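Aminotransferase, class III (Deinococcus radiodurans, PDB 3I4J) probably acts as a pyridoxal-phosphate-dependent transaminase, moving amino groups between substrates as other class III aminotransferases do. Local coordinates at residues R83-P88 with S235-C240; V106-Q111 with L273-Q278; A181-E186 with A224-I229. The protein carries 1 engineered substitution. One frame throughout, in Å; residues are numbered along the deposited sequence.

Contact 1: residues R83-P88 with S235-C240; sequences RFVGLP and SGMGRC
M237 meets F84 and V85 through its thioether end, and the encounter with F84 is a Met-aromatic contact. The sulfur lies almost in the ring plane, 82° off the ring normal. M237 SD comes nearest to F84 CE2, at 4.3 Å. The methyl beyond it turns to the valine: V85 CG1 and M237 CE are 3.3 Å apart, tighter than normal for two carbons, so the exact spacing is doubtful. Each residue suits its place: the flat phenyl offers an edge to the sulfur, the valine's CG1 branch takes the methyl, and the unbranched methionine chain can fold, bends at chi2 (-49°) and chi3 (99°) bringing its tip back toward the end of helix 72-84. The backbone behind it is a type I' turn from G236 to R239, with positive phi at both M237 and G238. Further out, L244 lies against both V85 and M237, while L310 and V313 of helix 300-315 pack on F84. R239 is hydrogen-bonded through its guanidinium to N42 and to the carbonyls of L351 and P405. On the helix side a Schellman motif ends the last turn at G86, whose positive phi glycine tolerates; its bond from G86 N to R83 O is 3.2 Å long.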
# COMPACT_ATOMS: atom_id res chain seq x y z
N ARG C 83 2.43 11.85 -20.62
CA ARG C 83 2.58 11.86 -22.07
C ARG C 83 2.31 10.50 -22.71
O ARG C 83 1.66 10.41 -23.75
CB ARG C 83 3.97 12.36 -22.46
CG ARG C 83 4.19 13.85 -22.19
CD ARG C 83 5.50 14.37 -22.78
NE ARG C 83 6.69 13.93 -22.04
CZ ARG C 83 7.08 14.43 -20.87
NH1 ARG C 83 6.37 15.39 -20.28
NH2 ARG C 83 8.18 13.97 -20.29
N PHE C 84 2.80 9.43 -22.07
CA PHE C 84 2.60 8.09 -22.60
C PHE C 84 1.12 7.75 -22.76
O PHE C 84 0.70 7.26 -23.82
CB PHE C 84 3.24 7.04 -21.69
CG PHE C 84 2.91 5.62 -22.07
CD1 PHE C 84 3.34 5.09 -23.29
CD2 PHE C 84 2.12 4.83 -21.24
CE1 PHE C 84 2.98 3.81 -23.67
CE2 PHE C 84 1.75 3.54 -21.61
CZ PHE C 84 2.18 3.02 -22.83
N VAL C 85 0.33 8.01 -21.73
CA VAL C 85 -1.09 7.68 -21.78
C VAL C 85 -1.97 8.65 -22.55
O VAL C 85 -3.18 8.49 -22.59
CB VAL C 85 -1.68 7.49 -20.36
CG1 VAL C 85 -0.88 6.44 -19.61
CG2 VAL C 85 -1.65 8.81 -19.60
N GLY C 86 -1.35 9.66 -23.16
CA GLY C 86 -2.12 10.62 -23.94
C GLY C 86 -2.87 11.65 -23.13
O GLY C 86 -3.88 12.19 -23.58
N LEU C 87 -2.37 11.93 -21.92
CA LEU C 87 -2.97 12.92 -21.03
C LEU C 87 -1.81 13.81 -20.57
O LEU C 87 -1.59 14.00 -19.37
CB LEU C 87 -3.60 12.23 -19.81
CG LEU C 87 -4.67 11.17 -20.12
CD1 LEU C 87 -5.13 10.51 -18.82
CD2 LEU C 87 -5.86 11.83 -20.83
N PRO C 88 -1.07 14.39 -21.53
CA PRO C 88 0.09 15.26 -21.24
C PRO C 88 -0.05 16.39 -20.23
O PRO C 88 0.95 16.78 -19.61
CB PRO C 88 0.49 15.76 -22.63
CG PRO C 88 -0.81 15.79 -23.37
CD PRO C 88 -1.44 14.48 -22.95
N SER C 235 -6.83 -2.62 -16.65
CA SER C 235 -6.84 -2.44 -18.10
C SER C 235 -5.84 -1.45 -18.68
O SER C 235 -5.68 -1.38 -19.90
CB SER C 235 -8.24 -2.00 -18.54
OG SER C 235 -8.53 -0.70 -18.02
N GLY C 236 -5.17 -0.69 -17.82
CA GLY C 236 -4.23 0.30 -18.31
C GLY C 236 -2.82 -0.14 -18.62
O GLY C 236 -2.47 -1.32 -18.52
N MET C 237 -2.01 0.84 -19.03
CA MET C 237 -0.61 0.66 -19.37
C MET C 237 -0.28 -0.37 -20.45
O MET C 237 0.67 -1.14 -20.32
CB MET C 237 0.20 0.37 -18.09
CG MET C 237 0.08 1.48 -17.01
SD MET C 237 0.35 3.20 -17.59
CE MET C 237 -1.32 3.73 -17.76
N GLY C 238 -1.07 -0.35 -21.53
CA GLY C 238 -0.84 -1.26 -22.64
C GLY C 238 -1.52 -2.61 -22.60
O GLY C 238 -1.61 -3.29 -23.62
N ARG C 239 -2.00 -2.99 -21.42
CA ARG C 239 -2.67 -4.27 -21.21
C ARG C 239 -3.69 -4.60 -22.30
O ARG C 239 -3.72 -5.72 -22.83
CB ARG C 239 -3.37 -4.23 -19.84
CG ARG C 239 -3.91 -5.56 -19.35
CD ARG C 239 -2.82 -6.36 -18.65
NE ARG C 239 -2.70 -7.66 -19.29
CZ ARG C 239 -1.76 -8.55 -19.05
NH1 ARG C 239 -0.79 -8.33 -18.16
NH2 ARG C 239 -1.78 -9.68 -19.74
N CYS C 240 -4.53 -3.63 -22.64
CA CYS C 240 -5.57 -3.85 -23.65
C CYS C 240 -5.22 -3.36 -25.05
O CYS C 240 -6.12 -3.04 -25.84
CB CYS C 240 -6.87 -3.20 -23.17
SG CYS C 240 -7.60 -4.02 -21.72

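Contact 2: residues V106-Q111 with L273-Q278; sequences VKLARQ and LLAAPQ
L108 reaches from helix 98-115 to L273 and A275 of strand 271-275 with a single methyl, CD2. With chi1 at -180° and chi2 at 56°, CD2 stands anti to CA, the far end of an extended chain, and so reaches the strand. It comes less closely to L273, where L108 CD2 and L273 CD1 are 4.3 Å apart; L273 presents that methyl from the rarer leucine conformation, its CG lodged between the backbone N and the carbonyl carbon (chi1 59°). This is helix-on-sheet packing in the large domain of a fold type I pyridoxal-phosphate enzyme: strand 271-275 is the one that runs antiparallel to both of its neighbours, 91-95 and 256-259, in the seven-stranded sheet. The intervening L274 points away, to the other face. Alanine suits 275 because its lone methyl lets L108 CD2 come to 3.8 Å from A275 CB. F5 of the second subunit packs on both L108 and A275, so the contact also adjoins the dimer interface. I256, V279, V283 and F290 add further apolar surface around L108. Just past the strand, A276 holds the N-cap position of helix 277-284.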
# COMPACT_ATOMS: atom_id res chain seq x y z
N VAL C 106 -12.14 8.92 -5.67
CA VAL C 106 -13.47 9.21 -5.15
C VAL C 106 -13.43 10.46 -4.28
O VAL C 106 -14.29 11.34 -4.40
CB VAL C 106 -13.99 8.01 -4.31
CG1 VAL C 106 -15.26 8.39 -3.58
CG2 VAL C 106 -14.24 6.82 -5.22
N LYS C 107 -12.43 10.55 -3.42
CA LYS C 107 -12.27 11.69 -2.53
C LYS C 107 -12.15 12.97 -3.36
O LYS C 107 -12.79 13.98 -3.07
CB LYS C 107 -11.02 11.50 -1.65
CG LYS C 107 -10.89 12.46 -0.48
CD LYS C 107 -10.41 13.84 -0.91
CE LYS C 107 -10.20 14.75 0.30
NZ LYS C 107 -9.14 14.22 1.21
N LEU C 108 -11.33 12.90 -4.41
CA LEU C 108 -11.09 14.03 -5.31
C LEU C 108 -12.37 14.47 -6.03
O LEU C 108 -12.63 15.67 -6.16
CB LEU C 108 -10.02 13.66 -6.33
CG LEU C 108 -9.63 14.72 -7.36
CD1 LEU C 108 -9.19 16.00 -6.66
CD2 LEU C 108 -8.51 14.18 -8.25
N ALA C 109 -13.14 13.51 -6.52
CA ALA C 109 -14.38 13.83 -7.22
C ALA C 109 -15.32 14.59 -6.28
O ALA C 109 -15.94 15.57 -6.68
CB ALA C 109 -15.05 12.56 -7.72
N ARG C 110 -15.41 14.13 -5.04
CA ARG C 110 -16.26 14.77 -4.05
C ARG C 110 -15.74 16.17 -3.72
O ARG C 110 -16.49 17.14 -3.75
CB ARG C 110 -16.34 13.92 -2.78
CG ARG C 110 -16.99 14.59 -1.56
CD ARG C 110 -18.43 15.04 -1.80
NE ARG C 110 -19.00 15.68 -0.61
CZ ARG C 110 -20.14 16.37 -0.59
NH1 ARG C 110 -20.84 16.51 -1.70
NH2 ARG C 110 -20.57 16.92 0.54
N GLN C 111 -14.44 16.27 -3.42
CA GLN C 111 -13.86 17.57 -3.09
C GLN C 111 -14.03 18.59 -4.22
O GLN C 111 -14.27 19.77 -3.98
CB GLN C 111 -12.38 17.45 -2.76
CG GLN C 111 -11.77 18.79 -2.35
CD GLN C 111 -10.35 18.67 -1.84
OE1 GLN C 111 -9.82 17.57 -1.69
NE2 GLN C 111 -9.73 19.81 -1.56
N LEU C 273 -3.19 8.10 -9.73
CA LEU C 273 -4.22 8.60 -10.62
C LEU C 273 -3.70 9.81 -11.37
O LEU C 273 -2.74 10.46 -10.95
CB LEU C 273 -5.49 8.96 -9.83
CG LEU C 273 -5.44 10.01 -8.71
CD1 LEU C 273 -5.38 11.41 -9.31
CD2 LEU C 273 -6.69 9.87 -7.85
N LEU C 274 -4.32 10.08 -12.51
CA LEU C 274 -3.97 11.24 -13.33
C LEU C 274 -5.24 12.06 -13.38
O LEU C 274 -6.30 11.55 -13.78
CB LEU C 274 -3.56 10.81 -14.74
CG LEU C 274 -2.17 10.20 -14.90
CD1 LEU C 274 -2.04 9.57 -16.29
CD2 LEU C 274 -1.11 11.28 -14.70
N ALA C 275 -5.16 13.31 -12.93
CA ALA C 275 -6.32 14.19 -12.90
C ALA C 275 -6.19 15.34 -13.88
O ALA C 275 -5.11 15.89 -14.08
CB ALA C 275 -6.51 14.74 -11.49
N ALA C 276 -7.31 15.70 -14.50
CA ALA C 276 -7.33 16.80 -15.46
C ALA C 276 -6.92 18.08 -14.73
O ALA C 276 -7.23 18.26 -13.56
CB ALA C 276 -8.74 16.95 -16.03
N PRO C 277 -6.20 18.99 -15.43
CA PRO C 277 -5.74 20.26 -14.84
C PRO C 277 -6.84 21.00 -14.08
O PRO C 277 -6.62 21.52 -12.99
CB PRO C 277 -5.27 21.05 -16.06
CG PRO C 277 -4.78 20.00 -16.97
CD PRO C 277 -5.83 18.91 -16.85
N GLN C 278 -8.03 21.05 -14.68
CA GLN C 278 -9.19 21.71 -14.08
C GLN C 278 -9.49 21.17 -12.69
O GLN C 278 -9.76 21.92 -11.75
CB GLN C 278 -10.40 21.52 -14.99
CG GLN C 278 -11.75 21.79 -14.34
CD GLN C 278 -12.06 23.26 -14.19
OE1 GLN C 278 -11.37 23.98 -13.46
NE2 GLN C 278 -13.10 23.72 -14.88

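Contact 3: residues A181-E186 with A224-I229; sequences ALLERE and AGIIFI
With chi1 at -80°, L183 swings its CG to the side opposite its own carbonyl carbon, and its forked end leaves helix 178-186 toward A224 and I226. From the other segment I226 answers with an extended branch: CD1 is anti to CB's neighbour CA (chi2 173°), so the ethyl arm is at full stretch. The leucine's two methyls divide the partners. One meets the last residue of helix 213-224, with L183 CD1 to A224 CB at 3.8 Å; the other looks to the residue before the strand, L183 CD2 and I226 CD1 standing 4.3 Å apart. A forked side chain suits this place because it can serve a helix end and a strand approach at once, while alanine lets the leucine come near the helix backbone. Between the two partners the chain turns at G225, the C' residue of a Schellman motif, where the positive phi suits glycine. The surroundings are those of a beta-alpha-beta crossover: helix 213-224 joins the neighbouring parallel strands 191-196 and 227-231, and helix 178-186 packs against it. I220 of helix 213-224 and V191 of strand 191-196 also touch L183. Nearby, E186 forms a salt bridge with K123. Across the two segments themselves there is neither a hydrogen bond nor a salt bridge, so their fit depends on shape and burial, with no directional bond fixing one against the other.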
# COMPACT_ATOMS: atom_id res chain seq x y z
N ALA C 181 -30.52 7.91 -18.20
CA ALA C 181 -31.73 7.46 -17.51
C ALA C 181 -31.51 7.39 -16.00
O ALA C 181 -32.37 7.80 -15.22
CB ALA C 181 -32.15 6.08 -18.04
N LEU C 182 -30.36 6.87 -15.58
CA LEU C 182 -30.05 6.77 -14.16
C LEU C 182 -29.89 8.16 -13.56
O LEU C 182 -30.37 8.44 -12.46
CB LEU C 182 -28.77 5.95 -13.95
CG LEU C 182 -28.30 5.84 -12.49
CD1 LEU C 182 -29.43 5.32 -11.63
CD2 LEU C 182 -27.09 4.92 -12.40
N LEU C 183 -29.20 9.03 -14.28
CA LEU C 183 -28.99 10.39 -13.81
C LEU C 183 -30.32 11.10 -13.60
O LEU C 183 -30.51 11.80 -12.61
CB LEU C 183 -28.12 11.16 -14.81
CG LEU C 183 -26.62 10.89 -14.71
CD1 LEU C 183 -25.90 11.44 -15.93
CD2 LEU C 183 -26.08 11.52 -13.43
N GLU C 184 -31.24 10.89 -14.54
CA GLU C 184 -32.56 11.52 -14.45
C GLU C 184 -33.33 11.10 -13.21
O GLU C 184 -33.96 11.93 -12.56
CB GLU C 184 -33.38 11.20 -15.70
CG GLU C 184 -32.71 11.64 -17.00
CD GLU C 184 -33.49 11.23 -18.23
OE1 GLU C 184 -33.93 10.06 -18.30
OE2 GLU C 184 -33.65 12.07 -19.14
N ARG C 185 -33.26 9.81 -12.86
CA ARG C 185 -33.99 9.34 -11.69
C ARG C 185 -33.27 9.65 -10.38
O ARG C 185 -33.91 9.76 -9.33
CB ARG C 185 -34.28 7.85 -11.81
CG ARG C 185 -33.13 6.92 -11.49
CD ARG C 185 -33.51 5.49 -11.83
NE ARG C 185 -34.84 5.13 -11.36
CZ ARG C 185 -35.19 5.04 -10.07
NH1 ARG C 185 -34.29 5.27 -9.12
NH2 ARG C 185 -36.43 4.72 -9.75
N GLU C 186 -31.95 9.79 -10.43
CA GLU C 186 -31.17 10.10 -9.23
C GLU C 186 -31.19 11.60 -8.97
O GLU C 186 -31.14 12.05 -7.82
CB GLU C 186 -29.72 9.65 -9.40
CG GLU C 186 -29.49 8.15 -9.34
CD GLU C 186 -29.90 7.57 -8.01
OE1 GLU C 186 -29.62 8.21 -6.98
OE2 GLU C 186 -30.48 6.46 -7.99
N ALA C 224 -24.04 16.57 -17.84
CA ALA C 224 -24.47 16.53 -16.45
C ALA C 224 -23.52 17.24 -15.49
O ALA C 224 -23.90 17.55 -14.36
CB ALA C 224 -24.67 15.07 -16.01
N GLY C 225 -22.30 17.49 -15.94
CA GLY C 225 -21.33 18.17 -15.09
C GLY C 225 -20.73 17.26 -14.03
O GLY C 225 -20.28 17.74 -12.99
N ILE C 226 -20.71 15.95 -14.29
CA ILE C 226 -20.14 15.00 -13.33
C ILE C 226 -18.74 14.55 -13.75
O ILE C 226 -18.39 14.60 -14.93
CB ILE C 226 -21.05 13.76 -13.13
CG1 ILE C 226 -21.14 12.95 -14.43
CG2 ILE C 226 -22.43 14.21 -12.65
CD1 ILE C 226 -21.86 11.61 -14.29
N ILE C 227 -17.95 14.12 -12.78
CA ILE C 227 -16.59 13.67 -13.03
C ILE C 227 -16.58 12.24 -13.57
O ILE C 227 -17.17 11.34 -12.97
CB ILE C 227 -15.74 13.71 -11.73
CG1 ILE C 227 -15.58 15.15 -11.25
CG2 ILE C 227 -14.38 13.06 -11.96
CD1 ILE C 227 -14.75 16.02 -12.18
N PHE C 228 -15.92 12.03 -14.70
CA PHE C 228 -15.82 10.70 -15.30
C PHE C 228 -14.49 10.09 -14.86
O PHE C 228 -13.41 10.59 -15.18
CB PHE C 228 -15.91 10.82 -16.83
CG PHE C 228 -15.74 9.51 -17.57
CD1 PHE C 228 -16.02 8.29 -16.96
CD2 PHE C 228 -15.35 9.52 -18.90
CE1 PHE C 228 -15.91 7.09 -17.67
CE2 PHE C 228 -15.24 8.33 -19.63
CZ PHE C 228 -15.52 7.12 -19.01
N ILE C 229 -14.59 9.02 -14.07
CA ILE C 229 -13.40 8.34 -13.56
C ILE C 229 -13.23 7.02 -14.28
O ILE C 229 -14.14 6.19 -14.28
CB ILE C 229 -13.53 8.05 -12.04
CG1 ILE C 229 -13.80 9.35 -11.27
CG2 ILE C 229 -12.25 7.40 -11.53
CD1 ILE C 229 -14.18 9.13 -9.81

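Overall arrangement
From the N terminus, the end of helix 72-84 (83-88) comes first, then helix 98-115 (106-111), helix 178-186 (181-186), the end of helix 213-224 and the start of strand 227-231 (224-229), the turn 235-240 and finally strand 271-275 with its following helix (273-278). Contact 3 closes the shortest loop, lying wholly within the spans closed by contact 1 and contact 2; those two cross, because their segments interleave. Contacts 1 and 2 meet where V85 and L87 pack on L274. Contacts 2 and 3 meet through A109 against I227 and I229. Contacts 2 and 3 join helices to the seven-stranded sheet, and contact 1 joins the end of helix 72-84 to the turn following strand 227-231.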